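PDB 5EYN: fructokinase from Vibrio cholerae serotype O1, which catalyses the ATP-dependent phosphorylation of fructose, as a metal-binding sugar kinase of the PfkB family. Local coordinates for residues P173-E178 against E204-F209; V233-K238 against Q248-G253. All blocks are in the same frame, centred on the assembly; numbering follows the deposited sequence.

Interaction 1: P173-E178 against E204-F209; sequences PNLREE and EEELQF. With CA (calcium ion), chain C; FRU (beta-D-fructofuranose), chain B; BEF (beryllium trifluoride ion), chain D.
Glu206 reaches from its helix to the loop at Leu175, where OE1 accepts the backbone N-H of Leu175 (N to OE1 3.0 Å, from above the carboxylate plane). With CG beside its backbone N (chi1 -73°) and the chain extended beyond, Glu206 slides past Leu175 in the opposite direction, CG lying 4.1 Å from Leu175 CD1. Leu175 CD1 also touches Phe209 CD2 (3.7 Å), coming obliquely to the ring. OE1 of Glu206 is hydrogen-bonded to water 1, which reaches Leu175 O too, and to water 2, while OE2 receives water 3 and the backbone N of Ser203. Waters 2 and 3 bind the calcium ion, placing Glu206 in the second shell of the metal; Asn174 OD1 binds it directly at 2.3 Å, and Asn174 ND2 is held by Asp266. The Arg176 chain is bent at chi2 (-72°), which turns CD; at its far end NH1 bonds Leu175 O at 2.9 Å, NE donates almost straight to fructose O2 (172°) and NH2 to beryllium trifluoride F3. The loop lines the sugar end of the active site, where Arg176 joins fructose to this common phosphate mimic. Beyond strand 168-172, Leu175 packs against helices 186-194 and 204-211, with strand 113-115 against Arg176.

Interaction 2: V233-K238 against Q248-G253; sequences VTLGAK and QQIVSG. With ADP (adenosine-5'-diphosphate), chain E.
Ser252 meets Lys238 through a methylene on a carbonyl: Ser252 CB lies 3.3 Å from Lys238 O, and Ile250 CG2 comes to the same oxygen at 4.0 Å. CG2 stands anti to the backbone N of Ile250, the branch of this side chain that faces the turn. The apolar part is thin. Leu235 CD1 and Ile250 CG2 touch at 4.3 Å, and Leu235 also rests on Ile216 of helix 216-222.

No direct hydrogen bond joins the two segments. Water 6 spans them instead, accepting the N-H of Gly253 at 2.9 Å and giving a long, weak bond to Ala237 O. Within the turn, Lys238 N bonds Leu235 O, and Gly236 has the positive phi (56°) that favours glycine.

Ligand contacts belong to 233-238. Thr234 CB approaches ADP O3' at 3.3 Å, and Gly236 O lies equally near C2' of the ribose. Ala237 meets the adenine, its CB 3.6 Å from N6. On the far strand, Val251 O accepts a bond from ND2 of Asn296, a residue whose OD1 is hydrogen-bonded to ADP.

Sparse apolar touching, a carbonyl lined by carbon and a single water bridge imply a light surface contact: strand 240-244, paired with both 230-234 and 247-251, links the two strands, while the turn presents backbone and small side chains to the nucleotide.

Interaction 1 is partly buried, with Asn174, Leu175 and Arg176 enclosed, whereas interaction 2 lies at the surface. Their chemistry follows: a carboxylate, ordered waters and a calcium ion link loop to helix in the first, while the second has weak apolar touches and one water bridge. The elements adjoin, since helix 204-211 begins beside the end of strand 230-234, where Glu204 N probably bonds Thr234 O and Leu207 packs on Val233. The loops that follow strands 168-172 and 230-234 of the nine-stranded sheet line one active site: 173-178 at the sugar and beryllium trifluoride, 233-238 at the ribose and adenine of ADP, the contact centres about 17 Å apart.

Interaction 1: P173-E178 against E204-F209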
# COMPACT_ATOMS: atom_id res chain seq x y z
N PRO A 173 7.79 17.29 -14.93
CA PRO A 173 6.40 16.90 -14.70
C PRO A 173 6.26 15.46 -14.17
O PRO A 173 5.56 15.25 -13.19
CB PRO A 173 5.76 17.13 -16.07
CG PRO A 173 6.50 18.34 -16.59
CD PRO A 173 7.94 18.15 -16.12
N ASN A 174 6.92 14.49 -14.78
CA ASN A 174 6.91 13.15 -14.22
C ASN A 174 5.47 12.72 -13.94
O ASN A 174 5.08 12.40 -12.81
CB ASN A 174 7.75 13.10 -12.94
CG ASN A 174 8.76 12.01 -12.96
OD1 ASN A 174 8.68 11.07 -13.75
ND2 ASN A 174 9.77 12.17 -12.12
N LEU A 175 4.67 12.73 -14.99
CA LEU A 175 3.24 12.60 -14.84
C LEU A 175 2.79 11.26 -14.33
O LEU A 175 3.22 10.23 -14.84
CB LEU A 175 2.54 12.89 -16.16
CG LEU A 175 2.83 14.25 -16.76
CD1 LEU A 175 2.08 14.38 -18.10
CD2 LEU A 175 2.47 15.39 -15.80
N ARG A 176 1.92 11.29 -13.33
CA ARG A 176 1.28 10.11 -12.77
C ARG A 176 -0.18 10.48 -12.53
O ARG A 176 -0.57 10.89 -11.42
CB ARG A 176 1.97 9.69 -11.47
CG ARG A 176 3.49 9.51 -11.56
CD ARG A 176 3.91 8.27 -12.34
NE ARG A 176 5.35 8.12 -12.19
CZ ARG A 176 6.25 8.66 -12.99
NH1 ARG A 176 5.92 9.34 -14.07
NH2 ARG A 176 7.54 8.50 -12.72
N GLU A 177 -0.99 10.37 -13.57
CA GLU A 177 -2.34 10.94 -13.55
C GLU A 177 -3.19 10.39 -12.43
O GLU A 177 -4.00 11.12 -11.87
CB GLU A 177 -3.05 10.69 -14.89
CG GLU A 177 -4.41 11.36 -15.02
CD GLU A 177 -5.03 11.07 -16.37
OE1 GLU A 177 -5.35 9.89 -16.64
OE2 GLU A 177 -5.17 12.01 -17.17
N GLU A 178 -3.04 9.11 -12.10
CA GLU A 178 -3.97 8.51 -11.15
C GLU A 178 -3.87 9.09 -9.75
O GLU A 178 -4.77 8.93 -8.94
CB GLU A 178 -3.82 6.99 -11.08
CG GLU A 178 -2.65 6.53 -10.22
CD GLU A 178 -2.87 5.13 -9.66
OE1 GLU A 178 -3.84 4.88 -8.87
OE2 GLU A 178 -2.11 4.26 -10.02
N GLU A 204 9.63 12.74 -24.13
CA GLU A 204 9.00 13.08 -25.40
C GLU A 204 7.48 12.95 -25.28
O GLU A 204 6.72 13.80 -25.74
CB GLU A 204 9.53 12.16 -26.50
CG GLU A 204 8.91 12.33 -27.86
CD GLU A 204 9.59 11.47 -28.92
OE1 GLU A 204 10.60 10.80 -28.59
OE2 GLU A 204 9.12 11.48 -30.08
N GLU A 205 7.05 11.87 -24.64
CA GLU A 205 5.63 11.61 -24.49
C GLU A 205 4.95 12.68 -23.61
O GLU A 205 3.87 13.15 -23.92
CB GLU A 205 5.44 10.21 -23.92
CG GLU A 205 5.90 9.06 -24.85
CD GLU A 205 7.43 8.87 -24.96
OE1 GLU A 205 8.21 9.40 -24.14
OE2 GLU A 205 7.84 8.15 -25.90
N GLU A 206 5.59 13.07 -22.53
CA GLU A 206 5.01 14.06 -21.64
C GLU A 206 4.88 15.42 -22.33
O GLU A 206 3.91 16.13 -22.11
CB GLU A 206 5.85 14.16 -20.37
CG GLU A 206 5.66 12.97 -19.46
CD GLU A 206 6.72 12.84 -18.39
OE1 GLU A 206 6.40 12.27 -17.34
OE2 GLU A 206 7.87 13.30 -18.60
N LEU A 207 5.89 15.82 -23.09
CA LEU A 207 5.85 17.10 -23.78
C LEU A 207 4.67 17.12 -24.71
O LEU A 207 3.90 18.08 -24.73
CB LEU A 207 7.14 17.34 -24.56
CG LEU A 207 7.12 18.58 -25.45
CD1 LEU A 207 6.91 19.82 -24.61
CD2 LEU A 207 8.40 18.68 -26.25
N GLN A 208 4.49 16.05 -25.47
CA GLN A 208 3.39 15.99 -26.43
C GLN A 208 2.03 15.98 -25.73
O GLN A 208 1.11 16.65 -26.16
CB GLN A 208 3.54 14.79 -27.37
CG GLN A 208 4.71 14.97 -28.30
CD GLN A 208 4.87 13.87 -29.32
OE1 GLN A 208 3.94 13.11 -29.61
NE2 GLN A 208 6.06 13.78 -29.90
N PHE A 209 1.93 15.23 -24.64
CA PHE A 209 0.68 15.15 -23.89
C PHE A 209 0.31 16.52 -23.33
O PHE A 209 -0.82 16.96 -23.45
CB PHE A 209 0.82 14.14 -22.75
CG PHE A 209 -0.41 14.03 -21.90
CD1 PHE A 209 -1.46 13.21 -22.29
CD2 PHE A 209 -0.53 14.74 -20.72
CE1 PHE A 209 -2.59 13.10 -21.51
CE2 PHE A 209 -1.66 14.63 -19.94
CZ PHE A 209 -2.69 13.82 -20.34
CA CA C . 9.99 10.42 -15.54
C1 FRU B . 6.47 8.43 -8.26
C2 FRU B . 7.24 7.33 -8.97
C3 FRU B . 7.93 6.30 -8.10
C4 FRU B . 9.21 6.00 -8.81
C5 FRU B . 9.47 7.27 -9.53
C6 FRU B . 10.18 7.11 -10.84
O1 FRU B . 7.33 9.28 -7.56
O2 FRU B . 6.32 6.68 -9.80
O3 FRU B . 7.06 5.22 -7.92
O4 FRU B . 10.27 5.71 -7.96
O5 FRU B . 8.24 7.94 -9.73
O6 FRU B . 10.38 8.35 -11.48
BE BEF D . 11.38 7.80 -14.68
F1 BEF D . 11.16 6.27 -14.64
F2 BEF D . 12.29 8.33 -13.53
F3 BEF D . 10.09 8.54 -14.41
O HOH W 1 4.51 10.20 -17.44
O HOH W 2 7.74 10.06 -16.40
O HOH W 3 9.80 12.66 -16.68
O HOH W 4 11.24 9.39 -17.35
O HOH W 5 11.85 11.49 -14.54

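Interaction 2: V233-K238 against Q248-G253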
# COMPACT_ATOMS: atom_id res chain seq x y z
N VAL A 233 14.37 17.43 -23.37
CA VAL A 233 13.40 16.41 -23.70
C VAL A 233 14.16 15.10 -23.81
O VAL A 233 15.01 14.95 -24.70
CB VAL A 233 12.68 16.69 -25.03
CG1 VAL A 233 11.58 15.65 -25.27
CG2 VAL A 233 12.11 18.10 -25.05
N THR A 234 13.87 14.16 -22.92
CA THR A 234 14.56 12.88 -22.97
C THR A 234 13.97 12.01 -24.07
O THR A 234 12.77 12.03 -24.34
CB THR A 234 14.53 12.16 -21.62
OG1 THR A 234 13.18 11.97 -21.19
CG2 THR A 234 15.29 12.97 -20.57
N LEU A 235 14.86 11.25 -24.69
CA LEU A 235 14.56 10.47 -25.88
C LEU A 235 14.93 9.00 -25.66
O LEU A 235 15.29 8.32 -26.60
CB LEU A 235 15.36 11.02 -27.06
CG LEU A 235 15.27 12.53 -27.31
CD1 LEU A 235 16.27 12.93 -28.38
CD2 LEU A 235 13.87 12.91 -27.70
N GLY A 236 14.87 8.52 -24.42
CA GLY A 236 15.29 7.16 -24.13
C GLY A 236 16.72 6.90 -24.58
O GLY A 236 17.60 7.70 -24.32
N ALA A 237 16.94 5.78 -25.25
CA ALA A 237 18.26 5.41 -25.74
C ALA A 237 18.90 6.45 -26.66
O ALA A 237 20.12 6.47 -26.81
CB ALA A 237 18.19 4.08 -26.45
N LYS A 238 18.09 7.31 -27.26
CA LYS A 238 18.60 8.33 -28.17
C LYS A 238 19.14 9.58 -27.46
O LYS A 238 19.62 10.50 -28.10
CB LYS A 238 17.51 8.73 -29.18
CG LYS A 238 17.12 7.62 -30.15
CD LYS A 238 18.33 7.16 -30.95
CE LYS A 238 17.97 6.14 -32.01
NZ LYS A 238 19.18 5.69 -32.74
N GLN A 248 18.76 24.34 -30.55
CA GLN A 248 18.33 22.98 -30.23
C GLN A 248 19.45 22.05 -30.64
O GLN A 248 20.05 22.22 -31.70
CB GLN A 248 17.07 22.58 -31.00
CG GLN A 248 15.80 23.32 -30.62
CD GLN A 248 14.60 22.78 -31.37
OE1 GLN A 248 14.61 21.64 -31.84
NE2 GLN A 248 13.55 23.59 -31.47
N GLN A 249 19.73 21.07 -29.80
CA GLN A 249 20.79 20.13 -30.05
C GLN A 249 20.49 18.80 -29.39
O GLN A 249 20.09 18.77 -28.23
CB GLN A 249 22.06 20.71 -29.45
CG GLN A 249 23.28 19.94 -29.74
CD GLN A 249 24.48 20.71 -29.27
OE1 GLN A 249 24.43 21.93 -29.14
NE2 GLN A 249 25.56 20.00 -28.98
N ILE A 250 20.68 17.72 -30.12
CA ILE A 250 20.56 16.39 -29.55
C ILE A 250 21.89 15.98 -28.96
O ILE A 250 22.93 16.09 -29.60
CB ILE A 250 20.10 15.35 -30.58
CG1 ILE A 250 18.68 15.66 -31.04
CG2 ILE A 250 20.17 13.97 -29.97
CD1 ILE A 250 18.18 14.75 -32.14
N VAL A 251 21.84 15.52 -27.72
CA VAL A 251 23.00 15.05 -27.01
C VAL A 251 22.73 13.59 -26.66
O VAL A 251 21.74 13.26 -26.00
CB VAL A 251 23.22 15.87 -25.73
CG1 VAL A 251 24.41 15.36 -24.95
CG2 VAL A 251 23.38 17.34 -26.06
N SER A 252 23.59 12.71 -27.14
CA SER A 252 23.39 11.29 -26.92
C SER A 252 24.68 10.64 -26.49
O SER A 252 25.76 11.08 -26.87
CB SER A 252 22.87 10.61 -28.18
OG SER A 252 23.80 10.75 -29.24
N GLY A 253 24.54 9.57 -25.71
CA GLY A 253 25.66 8.76 -25.30
C GLY A 253 25.44 7.33 -25.72
O GLY A 253 24.69 7.05 -26.66
PB ADP E . 12.45 6.90 -16.68
O1B ADP E . 12.93 7.03 -15.26
O2B ADP E . 11.13 7.62 -16.87
O3B ADP E . 12.27 5.43 -16.99
PA ADP E . 13.58 7.25 -19.20
O1A ADP E . 13.48 5.74 -19.31
O2A ADP E . 12.31 7.82 -19.80
O3A ADP E . 13.55 7.52 -17.65
O5' ADP E . 14.82 7.86 -20.02
C5' ADP E . 15.53 8.95 -19.55
C4' ADP E . 17.01 8.95 -19.87
O4' ADP E . 17.60 7.74 -19.45
C3' ADP E . 17.37 9.14 -21.30
O3' ADP E . 17.40 10.49 -21.65
C2' ADP E . 18.72 8.54 -21.34
O2' ADP E . 19.69 9.36 -20.81
C1' ADP E . 18.56 7.40 -20.41
N9 ADP E . 18.15 6.18 -21.04
C8 ADP E . 16.94 5.61 -21.03
N7 ADP E . 16.96 4.46 -21.70
C5 ADP E . 18.20 4.27 -22.16
C6 ADP E . 18.83 3.28 -22.90
N6 ADP E . 18.12 2.14 -23.37
N1 ADP E . 20.12 3.41 -23.19
C2 ADP E . 20.86 4.46 -22.77
N3 ADP E . 20.28 5.45 -22.05
C4 ADP E . 18.98 5.36 -21.74
O HOH W 6 22.03 8.58 -24.78